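Local coordinates for HIT domain-containing protein (Leishmania major, PDB 3KSV) that binds zinc and, as a Hint-like member of the HIT family, probably hydrolyses phosphoramidate or related bonds in purine nucleotide substrates through a histidine triad, at the interface of chains A and B. Coordinates in Å, arbitrary orientation; residue numbers count along the deposited sequence, not the author numbering. Chains: chain A/B, Uncharacterized protein.

Contact 1: the interface of chains A and B. Residues chain A 93, 95, 110, 112, 121; chain B 123-125.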
ATOM      1  N   LEU A  93      -0.464   0.500  -4.442  1.00 16.11           N
ATOM      2  CA  LEU A  93      -1.722   1.191  -4.340  1.00 16.07           C
ATOM      3  C   LEU A  93      -2.794   0.234  -3.869  1.00 15.04           C
ATOM      4  O   LEU A  93      -2.945  -0.852  -4.406  1.00 16.36           O
ATOM      5  CB  LEU A  93      -2.128   1.747  -5.694  1.00 16.19           C
ATOM      6  CG  LEU A  93      -3.457   2.508  -5.705  1.00 14.97           C
ATOM      7  CD1 LEU A  93      -3.278   3.841  -4.963  1.00 15.64           C
ATOM      8  CD2 LEU A  93      -3.899   2.715  -7.131  1.00 13.85           C
ATOM      9  N   ASN A  95      -6.970   0.512  -2.740  1.00 15.87           N
ATOM     10  CA  ASN A  95      -8.111   1.417  -2.758  1.00 16.59           C
ATOM     11  C   ASN A  95      -9.281   0.909  -1.875  1.00 16.77           C
ATOM     12  O   ASN A  95      -9.570  -0.287  -1.838  1.00 16.13           O
ATOM     13  CB  ASN A  95      -8.585   1.532  -4.194  1.00 16.59           C
ATOM     14  CG  ASN A  95      -7.518   2.083  -5.115  1.00 16.11           C
ATOM     15  OD1 ASN A  95      -6.709   2.920  -4.731  1.00 17.27           O
ATOM     16  ND2 ASN A  95      -7.541   1.642  -6.342  1.00 17.03           N
ATOM     17  N   HIS A 110      -2.236  -3.321  -5.535  1.00 18.03           N
ATOM     18  CA  HIS A 110      -1.589  -3.265  -6.830  1.00 17.59           C
ATOM     19  C   HIS A 110      -0.094  -3.002  -6.576  1.00 17.66           C
ATOM     20  O   HIS A 110       0.243  -2.132  -5.743  1.00 16.83           O
ATOM     21  CB  HIS A 110      -2.149  -2.091  -7.640  1.00 18.18           C
ATOM     22  CG  HIS A 110      -3.631  -2.141  -7.897  1.00 17.57           C
ATOM     23  ND1 HIS A 110      -4.163  -2.645  -9.061  1.00 18.55           N
ATOM     24  CD2 HIS A 110      -4.682  -1.667  -7.179  1.00 19.89           C
ATOM     25  CE1 HIS A 110      -5.477  -2.510  -9.033  1.00 18.98           C
ATOM     26  NE2 HIS A 110      -5.819  -1.921  -7.900  1.00 16.41           N
ATOM     27  N   ILE A 112       2.678  -1.784  -9.175  1.00 16.13           N
ATOM     28  CA  ILE A 112       2.621  -1.298 -10.565  1.00 16.10           C
ATOM     29  C   ILE A 112       3.982  -0.755 -10.986  1.00 16.31           C
ATOM     30  O   ILE A 112       4.396   0.290 -10.476  1.00 16.16           O
ATOM     31  CB  ILE A 112       1.576  -0.165 -10.745  1.00 16.09           C
ATOM     32  CG1 ILE A 112       0.199  -0.546 -10.178  1.00 16.76           C
ATOM     33  CG2 ILE A 112       1.396   0.164 -12.211  1.00 15.71           C
ATOM     34  CD1 ILE A 112      -0.649   0.643  -9.833  1.00 16.30           C
ATOM     35  N   LEU A 121       1.364   4.034 -12.955  1.00 19.32           N
ATOM     36  CA  LEU A 121       0.431   4.848 -12.184  1.00 19.18           C
ATOM     37  C   LEU A 121       0.718   6.338 -12.360  1.00 19.67           C
ATOM     38  O   LEU A 121       1.855   6.790 -12.259  1.00 19.28           O
ATOM     39  CB  LEU A 121       0.463   4.475 -10.699  1.00 18.72           C
ATOM     40  CG  LEU A 121      -0.597   5.148  -9.819  1.00 17.87           C
ATOM     41  CD1 LEU A 121      -2.024   4.648 -10.150  1.00 15.32           C
ATOM     42  CD2 LEU A 121      -0.251   4.915  -8.353  1.00 16.16           C
TER
ATOM     43  N   ILE B 123      -6.084   9.772  -9.281  1.00 22.38           N
ATOM     44  CA  ILE B 123      -5.410   8.681  -9.974  1.00 23.14           C
ATOM     45  C   ILE B 123      -5.783   8.653 -11.463  1.00 23.26           C
ATOM     46  O   ILE B 123      -6.950   8.801 -11.810  1.00 22.87           O
ATOM     47  CB  ILE B 123      -5.841   7.335  -9.345  1.00 23.58           C
ATOM     48  CG1 ILE B 123      -4.994   6.998  -8.129  1.00 26.04           C
ATOM     49  CG2 ILE B 123      -5.674   6.173 -10.289  1.00 24.34           C
ATOM     50  CD1 ILE B 123      -5.218   5.535  -7.690  1.00 29.39           C
ATOM     51  N   GLY B 124      -4.789   8.447 -12.326  1.00 23.69           N
ATOM     52  CA  GLY B 124      -5.027   8.154 -13.741  1.00 24.00           C
ATOM     53  C   GLY B 124      -4.888   6.671 -13.998  1.00 24.43           C
ATOM     54  O   GLY B 124      -3.802   6.104 -13.764  1.00 24.69           O
ATOM     55  N   TRP B 125      -5.973   6.057 -14.498  1.00 24.96           N
ATOM     56  CA  TRP B 125      -6.063   4.596 -14.712  1.00 25.48           C
ATOM     57  C   TRP B 125      -6.274   4.197 -16.184  1.00 26.38           C
ATOM     58  O   TRP B 125      -7.367   3.794 -16.592  1.00 25.96           O
ATOM     59  CB  TRP B 125      -7.194   3.991 -13.862  1.00 25.24           C
ATOM     60  CG  TRP B 125      -6.955   2.562 -13.577  1.00 25.13           C
ATOM     61  CD1 TRP B 125      -7.404   1.498 -14.296  1.00 24.87           C
ATOM     62  CD2 TRP B 125      -6.159   2.023 -12.512  1.00 25.94           C
ATOM     63  NE1 TRP B 125      -6.946   0.320 -13.738  1.00 26.10           N
ATOM     64  CE2 TRP B 125      -6.181   0.617 -12.641  1.00 26.36           C
ATOM     65  CE3 TRP B 125      -5.437   2.592 -11.457  1.00 26.55           C
ATOM     66  CZ2 TRP B 125      -5.510  -0.230 -11.752  1.00 26.80           C
ATOM     67  CZ3 TRP B 125      -4.767   1.748 -10.574  1.00 26.42           C
ATOM     68  CH2 TRP B 125      -4.803   0.361 -10.731  1.00 26.44           C
TER
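The indole of B:Trp125 and the side chain of B:Ile123 pack against A:Leu93 and A:Leu121, forming the apolar centre of a patch between strands 89-96 and 109-114 of chain A and the end of strand 122-124 of chain B. A:Leu93 and B:Ile123 point at each other tip to tip; their closest methyls are modelled too near for the separation to carry meaning. CD2 of A:Leu93 also touches the indole, 3.7 Å from CZ3 of B:Trp125. From another direction, CD1 of A:Leu121 lies 4.0 Å from both CG2 of B:Ile123 and CZ3 of B:Trp125, bridging the branched residue and the aromatic one. B:Trp125 hides 51 Å², more than any other residue here. With CG anti to the backbone N (chi1 -155°), its six-membered ring extends into chain A.

Toward the rim, the far corner of this ring meets the face of A:His110 edge-to-face, the planes at 69°. CH2 of the indole stands over the rim of the imidazole, 3.4 Å from CE1 of A:His110. The carbonyl O of A:Leu93 lies in the imidazole plane, at its edge. A:Asn95 adds a marginal polar border beside B:Ile123. A:His110 is the third histidine of the HxHxH triad motif, so the partner's tryptophan probably helps fix this ring and ties the active-site wall to dimer formation.

Contact 2: the interface of chains A and B. Residues chain A 64, 67-68, 71; chain B 68, 71-72, 75.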
ATOM      1  N   MET A  64      -5.796  -8.989  11.936  1.00 25.51           N
ATOM      2  CA  MET A  64      -4.409  -8.631  12.238  1.00 26.04           C
ATOM      3  C   MET A  64      -3.405  -9.693  11.754  1.00 26.03           C
ATOM      4  O   MET A  64      -2.364  -9.358  11.214  1.00 24.91           O
ATOM      5  CB  MET A  64      -4.242  -8.344  13.744  1.00 26.52           C
ATOM      6  CG  MET A  64      -4.145  -6.846  14.167  1.00 28.07           C
ATOM      7  SD  MET A  64      -4.772  -5.554  13.044  1.00 31.85           S
ATOM      8  N   ALA A  67      -3.181  -9.368   8.143  1.00 23.85           N
ATOM      9  CA  ALA A  67      -2.439  -8.158   7.831  1.00 23.52           C
ATOM     10  C   ALA A  67      -0.938  -8.426   7.862  1.00 23.57           C
ATOM     11  O   ALA A  67      -0.206  -7.960   6.977  1.00 24.09           O
ATOM     12  CB  ALA A  67      -2.820  -7.053   8.769  1.00 22.67           C
ATOM     13  N   ALA A  68      -0.477  -9.200   8.844  1.00 23.78           N
ATOM     14  CA  ALA A  68       0.946  -9.558   8.913  1.00 24.02           C
ATOM     15  C   ALA A  68       1.380 -10.351   7.687  1.00 24.35           C
ATOM     16  O   ALA A  68       2.403 -10.039   7.074  1.00 24.63           O
ATOM     17  CB  ALA A  68       1.253 -10.332  10.187  1.00 24.19           C
ATOM     18  N   GLY A  71       1.312  -8.106   4.506  1.00 20.92           N
ATOM     19  CA  GLY A  71       2.489  -7.222   4.514  1.00 20.27           C
ATOM     20  C   GLY A  71       3.760  -7.937   4.053  1.00 20.10           C
ATOM     21  O   GLY A  71       4.563  -7.382   3.296  1.00 19.82           O
TER
ATOM     22  N   ALA B  68       6.025  -7.633   8.278  1.00 23.78           N
ATOM     23  CA  ALA B  68       4.878  -8.113   9.060  1.00 24.02           C
ATOM     24  C   ALA B  68       4.348  -7.029   9.992  1.00 24.35           C
ATOM     25  O   ALA B  68       3.142  -6.783  10.036  1.00 24.63           O
ATOM     26  CB  ALA B  68       5.238  -9.364   9.847  1.00 24.19           C
ATOM     27  N   GLY B  71       2.724  -4.139   7.949  1.00 20.92           N
ATOM     28  CA  GLY B  71       1.397  -4.568   7.478  1.00 20.27           C
ATOM     29  C   GLY B  71       0.331  -4.473   8.570  1.00 20.10           C
ATOM     30  O   GLY B  71      -0.799  -4.038   8.320  1.00 19.82           O
ATOM     31  N   VAL B  72       0.687  -4.899   9.778  1.00 20.04           N
ATOM     32  CA  VAL B  72      -0.209  -4.855  10.920  1.00 20.15           C
ATOM     33  C   VAL B  72      -0.520  -3.412  11.323  1.00 20.77           C
ATOM     34  O   VAL B  72      -1.684  -3.079  11.507  1.00 20.42           O
ATOM     35  CB  VAL B  72       0.373  -5.629  12.135  1.00 20.19           C
ATOM     36  CG1 VAL B  72      -0.323  -5.224  13.424  1.00 19.96           C
ATOM     37  CG2 VAL B  72       0.255  -7.129  11.902  1.00 19.82           C
ATOM     38  N   ALA B  75      -2.897  -1.793   8.734  1.00 23.39           N
ATOM     39  CA  ALA B  75      -4.278  -2.238   8.940  1.00 23.49           C
ATOM     40  C   ALA B  75      -4.918  -1.527  10.123  1.00 23.01           C
ATOM     41  O   ALA B  75      -6.075  -1.144  10.062  1.00 22.47           O
ATOM     42  CB  ALA B  75      -4.331  -3.776   9.147  1.00 23.55           C
TER
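B:Val72 lies against the first turns of the facing helix, beside A:Met64 and A:Ala68, and hides 40 Å², the most in this patch. Both partners contribute helix 64-82, and the two copies run roughly antiparallel, at a shallow inclination, about the two-fold axis in a helix-helix interface built from small residues. The valine meets chain A through one branch: with CG1 anti to the backbone N (chi1 162°), CG2 is turned to chain A, 3.5 Å from the carbonyl O of A:Met64 and 3.8 Å from the backbone N of A:Ala68. Those two polar backbone atoms face each other across one helical turn, so the methyl rests on the main chain itself. CG2 also packs on the methyl CB of A:Ala68. The other branch, CG1, lies on the side of A:Met64, whose side chain is modelled incompletely and adds little certain detail.

A:Ala67 hides 35 Å² and supplies the second main contact. Its methyl drops between successive turns of the chain B helix: CB is 3.6 Å from CB of B:Ala75 and 3.7 Å from the carbonyl O of B:Gly71, with CA of B:Val72 on the same stretch. Such a fit depends on short side chains, since the methyl reaches the partner's backbone directly.

A:Ala68 and B:Gly71 each hide 25 Å². The two copies of residue 68 meet near the axis, where CA of A:Ala68 is 3.7 Å from the carbonyl O of B:Ala68. The glycines, with no side chain to hold the helices apart, bring the main chains together nearby: CA of A:Gly71 lies 4.1 Å from CA of B:Gly71.

Contact 1 and contact 2 belong to one two-fold symmetric interface, with the centres of their C-alpha atoms about 21 Å apart. They share no residue: contact 2 joins the two copies of helix 64-82 near the axis, whereas contact 1 lies farther out, where strand 122-124 and the following segment reach the partner's sheet. A:His108, the middle histidine of the triad and the probable nucleophile, is about 9 Å from the centre of contact 1 and about 13 Å from that of contact 2. This arrangement fits the homodimer typical of Hint proteins, with helix pairing supporting two active sites, each bordered by the opposite chain.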